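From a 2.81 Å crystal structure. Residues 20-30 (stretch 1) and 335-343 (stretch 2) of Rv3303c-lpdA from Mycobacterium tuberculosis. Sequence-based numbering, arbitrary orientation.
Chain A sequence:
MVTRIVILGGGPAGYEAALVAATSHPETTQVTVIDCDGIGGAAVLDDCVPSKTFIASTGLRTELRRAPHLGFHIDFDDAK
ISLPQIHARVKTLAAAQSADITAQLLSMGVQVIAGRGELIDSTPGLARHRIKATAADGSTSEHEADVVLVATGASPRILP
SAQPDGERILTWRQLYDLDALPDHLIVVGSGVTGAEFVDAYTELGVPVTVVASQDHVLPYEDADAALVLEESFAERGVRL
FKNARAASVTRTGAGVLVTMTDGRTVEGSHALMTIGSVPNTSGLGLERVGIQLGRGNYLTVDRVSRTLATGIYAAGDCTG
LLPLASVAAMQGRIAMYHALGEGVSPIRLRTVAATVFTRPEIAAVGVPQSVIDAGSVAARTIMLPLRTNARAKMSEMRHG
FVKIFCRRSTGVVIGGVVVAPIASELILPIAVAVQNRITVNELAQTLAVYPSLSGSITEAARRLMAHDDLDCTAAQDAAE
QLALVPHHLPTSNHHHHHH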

# COMPACT_ATOMS: atom_id res chain seq x y z
N VAL A 20 16.91 -21.01 4.67
CA VAL A 20 16.56 -19.72 5.29
C VAL A 20 17.31 -19.58 6.57
O VAL A 20 17.77 -18.50 6.87
N ALA A 21 17.44 -20.68 7.30
CA ALA A 21 18.15 -20.69 8.58
C ALA A 21 19.58 -20.28 8.48
O ALA A 21 20.00 -19.30 9.06
N ALA A 22 20.34 -21.07 7.73
CA ALA A 22 21.77 -20.82 7.49
C ALA A 22 22.09 -19.56 6.67
O ALA A 22 23.17 -19.00 6.83
N THR A 23 21.18 -19.11 5.81
CA THR A 23 21.45 -17.96 4.96
C THR A 23 21.31 -16.66 5.69
O THR A 23 22.13 -15.76 5.52
N SER A 24 20.30 -16.56 6.54
CA SER A 24 20.10 -15.33 7.27
C SER A 24 20.77 -15.25 8.64
O SER A 24 20.83 -14.17 9.23
N HIS A 25 21.28 -16.37 9.15
CA HIS A 25 21.92 -16.36 10.46
C HIS A 25 23.15 -17.22 10.52
O HIS A 25 23.32 -17.98 11.47
N PRO A 26 24.05 -17.07 9.53
CA PRO A 26 25.30 -17.82 9.43
C PRO A 26 26.10 -17.99 10.73
O PRO A 26 26.59 -19.09 11.01
N GLU A 27 26.20 -16.95 11.54
CA GLU A 27 26.99 -17.10 12.76
C GLU A 27 26.34 -17.36 14.10
O GLU A 27 27.04 -17.58 15.11
N THR A 28 25.01 -17.37 14.14
CA THR A 28 24.34 -17.60 15.41
C THR A 28 23.71 -18.99 15.41
O THR A 28 23.22 -19.44 16.43
N THR A 29 23.77 -19.68 14.27
CA THR A 29 23.19 -21.03 14.19
C THR A 29 24.05 -22.20 13.70
O THR A 29 25.07 -22.05 13.04
N GLN A 30 23.57 -23.39 14.00
CA GLN A 30 24.22 -24.61 13.52
C GLN A 30 23.06 -25.49 13.00
O GLN A 30 22.32 -26.11 13.78
N ALA A 335 8.65 -21.31 9.92
CA ALA A 335 9.09 -21.90 11.21
C ALA A 335 10.50 -21.45 11.53
O ALA A 335 10.91 -21.45 12.67
N MET A 336 11.28 -21.09 10.52
CA MET A 336 12.58 -20.63 10.85
C MET A 336 12.43 -19.20 11.25
O MET A 336 13.09 -18.76 12.18
N TYR A 337 11.54 -18.47 10.57
CA TYR A 337 11.36 -17.06 10.90
C TYR A 337 10.83 -16.87 12.34
O TYR A 337 11.26 -15.96 13.08
N HIS A 338 9.91 -17.73 12.75
CA HIS A 338 9.39 -17.59 14.08
C HIS A 338 10.45 -17.99 15.11
O HIS A 338 10.62 -17.30 16.12
N ALA A 339 11.18 -19.07 14.88
CA ALA A 339 12.23 -19.45 15.86
C ALA A 339 13.44 -18.53 15.90
O ALA A 339 14.09 -18.47 16.91
N LEU A 340 13.76 -17.81 14.84
CA LEU A 340 14.93 -16.92 14.91
C LEU A 340 14.62 -15.42 15.08
O LEU A 340 15.33 -14.56 14.59
N GLY A 341 13.53 -15.13 15.80
CA GLY A 341 13.12 -13.77 16.09
C GLY A 341 13.03 -12.80 14.95
O GLY A 341 13.36 -11.63 15.11
N GLU A 342 12.59 -13.26 13.80
CA GLU A 342 12.47 -12.34 12.68
C GLU A 342 11.03 -11.91 12.46
O GLU A 342 10.17 -12.25 13.26
N GLY A 343 10.76 -11.15 11.42
CA GLY A 343 9.38 -10.77 11.19
C GLY A 343 8.56 -12.00 10.79
O GLY A 343 9.03 -12.82 10.01

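The two stretches meet where the ends of two helices, 20-24 and 335-339, run at 50° to one another with their axes 10.0 Å apart at closest approach. The backbones come nearest at Ala21 and Met336, whose CA atoms are 6.0 Å apart. Ala21 CB, pointing sideways, lies 4.0 Å from Met336 SD. Met336 starts toward the first helix, but its chi1 of -69° (m) and chi2 of -60° (m) lead its end away, so the base of the side chain is left to face Val20.

Val20 is the bump of this end. Its CA-to-CB bond points toward the second helix, and its chi1 of 146° lies between wells. Val20 CG1 enters a notch between Met336 CB, at 3.6 Å, and the Tyr337 ring, where CE1 is 3.4 Å away, and Val20 CG2 lies against Tyr337 OH at 3.4 Å. Tyr337 leaves its backbone sideways, yet with chi1 at -64° (m) its end comes nearer, so the ring forms one wall of the notch. CG1 approaches that ring obliquely.

Beyond Ala21, Leu340 supplies the complementary bump. It is the first residue after its helix to leave helical phi/psi, its CA-to-CB bond points toward stretch 1, and it has the largest covered area of the contact, 72 Å². With chi1 -55° (m) and chi2 166° (t), its two methyls spread into a hollow lined by Ala21, His25 and Thr29: Leu340 CD1 is 4.3 Å from Ala21 CA and 3.6 Å from His25 CD2, and Leu340 CD2 is 4.0 Å from Thr29 CG2. Thr29, at chi1 68° (p), turns its OG1 back to His25 O in a 3.1 Å hydrogen bond, which ties one side of this hollow to another.

The polar contact closes the other end. His25 also follows a helix; its CA-to-CB bond points toward stretch 2, and its rotamer is m (chi1 -66°). His25 NE2 donates a hydrogen bond to Glu342 OE2 at 2.6 Å; the N-H...acceptor angle of 130° shows a short but bent bond. Glu342 reaches it through an extended chi2 of -176° (t), and its OE2 also lies 3.8 Å from Ser24 CB. Its backbone is anchored by Glu342 N to Tyr337 O at 3.1 Å. The imidazole thus borders Leu340 CD1 as well as the carboxylate, joining the apolar and polar parts of a contact that buries 393 Å² in all.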

# COMPACT_ATOMS: atom_id res chain seq x y z
CB VAL A 20 14.99 -19.58 5.61
CG1 VAL A 20 14.75 -18.76 6.91
CG2 VAL A 20 14.27 -18.91 4.42
CB ALA A 21 18.08 -22.06 9.20
CB ALA A 22 22.37 -22.01 6.78
CB THR A 23 20.57 -17.94 3.66
OG1 THR A 23 21.08 -18.90 2.69
CG2 THR A 23 20.53 -16.52 3.05
CB SER A 24 18.61 -15.04 7.43
OG SER A 24 18.21 -14.01 6.52
CB HIS A 25 20.92 -16.82 11.53
CG HIS A 25 19.78 -15.88 11.71
ND1 HIS A 25 19.93 -14.65 12.31
CD2 HIS A 25 18.51 -15.92 11.25
CE1 HIS A 25 18.80 -13.97 12.22
NE2 HIS A 25 17.92 -14.71 11.58
CB PRO A 26 26.09 -17.05 8.37
CG PRO A 26 25.03 -16.57 7.47
CD PRO A 26 23.99 -16.07 8.44
CB GLU A 27 27.98 -15.93 12.88
CG GLU A 27 29.23 -16.19 12.04
CD GLU A 27 30.09 -14.96 11.79
OE1 GLU A 27 29.59 -13.99 11.14
OE2 GLU A 27 31.28 -14.97 12.24
CB THR A 28 23.31 -16.47 15.70
OG1 THR A 28 22.17 -16.60 14.85
CG2 THR A 28 23.94 -15.12 15.36
CB THR A 29 21.98 -21.09 13.24
OG1 THR A 29 22.44 -20.89 11.90
CG2 THR A 29 20.94 -20.06 13.59
CB GLN A 30 25.00 -25.31 14.62
CG GLN A 30 25.87 -26.37 14.05
CD GLN A 30 26.00 -27.54 14.95
OE1 GLN A 30 26.83 -27.56 15.88
NE2 GLN A 30 25.16 -28.55 14.70
CB ALA A 335 9.04 -23.42 11.20
CB MET A 336 13.52 -20.79 9.67
CG MET A 336 13.81 -22.27 9.39
SD MET A 336 14.57 -23.05 10.81
CE MET A 336 13.18 -23.88 11.67
CB TYR A 337 10.41 -16.34 9.88
CG TYR A 337 10.89 -16.23 8.41
CD1 TYR A 337 12.24 -16.08 8.10
CD2 TYR A 337 9.98 -16.36 7.33
CE1 TYR A 337 12.67 -16.06 6.78
CE2 TYR A 337 10.40 -16.35 6.00
CZ TYR A 337 11.75 -16.21 5.73
OH TYR A 337 12.22 -16.23 4.43
CB HIS A 338 8.11 -18.40 14.27
CG HIS A 338 7.46 -18.16 15.60
ND1 HIS A 338 7.74 -18.92 16.71
CD2 HIS A 338 6.63 -17.18 16.02
CE1 HIS A 338 7.11 -18.43 17.76
NE2 HIS A 338 6.43 -17.37 17.37
CB ALA A 339 12.72 -20.89 15.65
CB LEU A 340 15.83 -17.19 13.70
CG LEU A 340 16.22 -18.70 13.62
CD1 LEU A 340 16.79 -18.94 12.29
CD2 LEU A 340 17.24 -19.14 14.65
CB GLU A 342 13.04 -12.99 11.45
CG GLU A 342 14.49 -12.68 11.29
CD GLU A 342 15.05 -13.24 10.00
OE1 GLU A 342 14.28 -13.47 9.03
OE2 GLU A 342 16.28 -13.46 9.93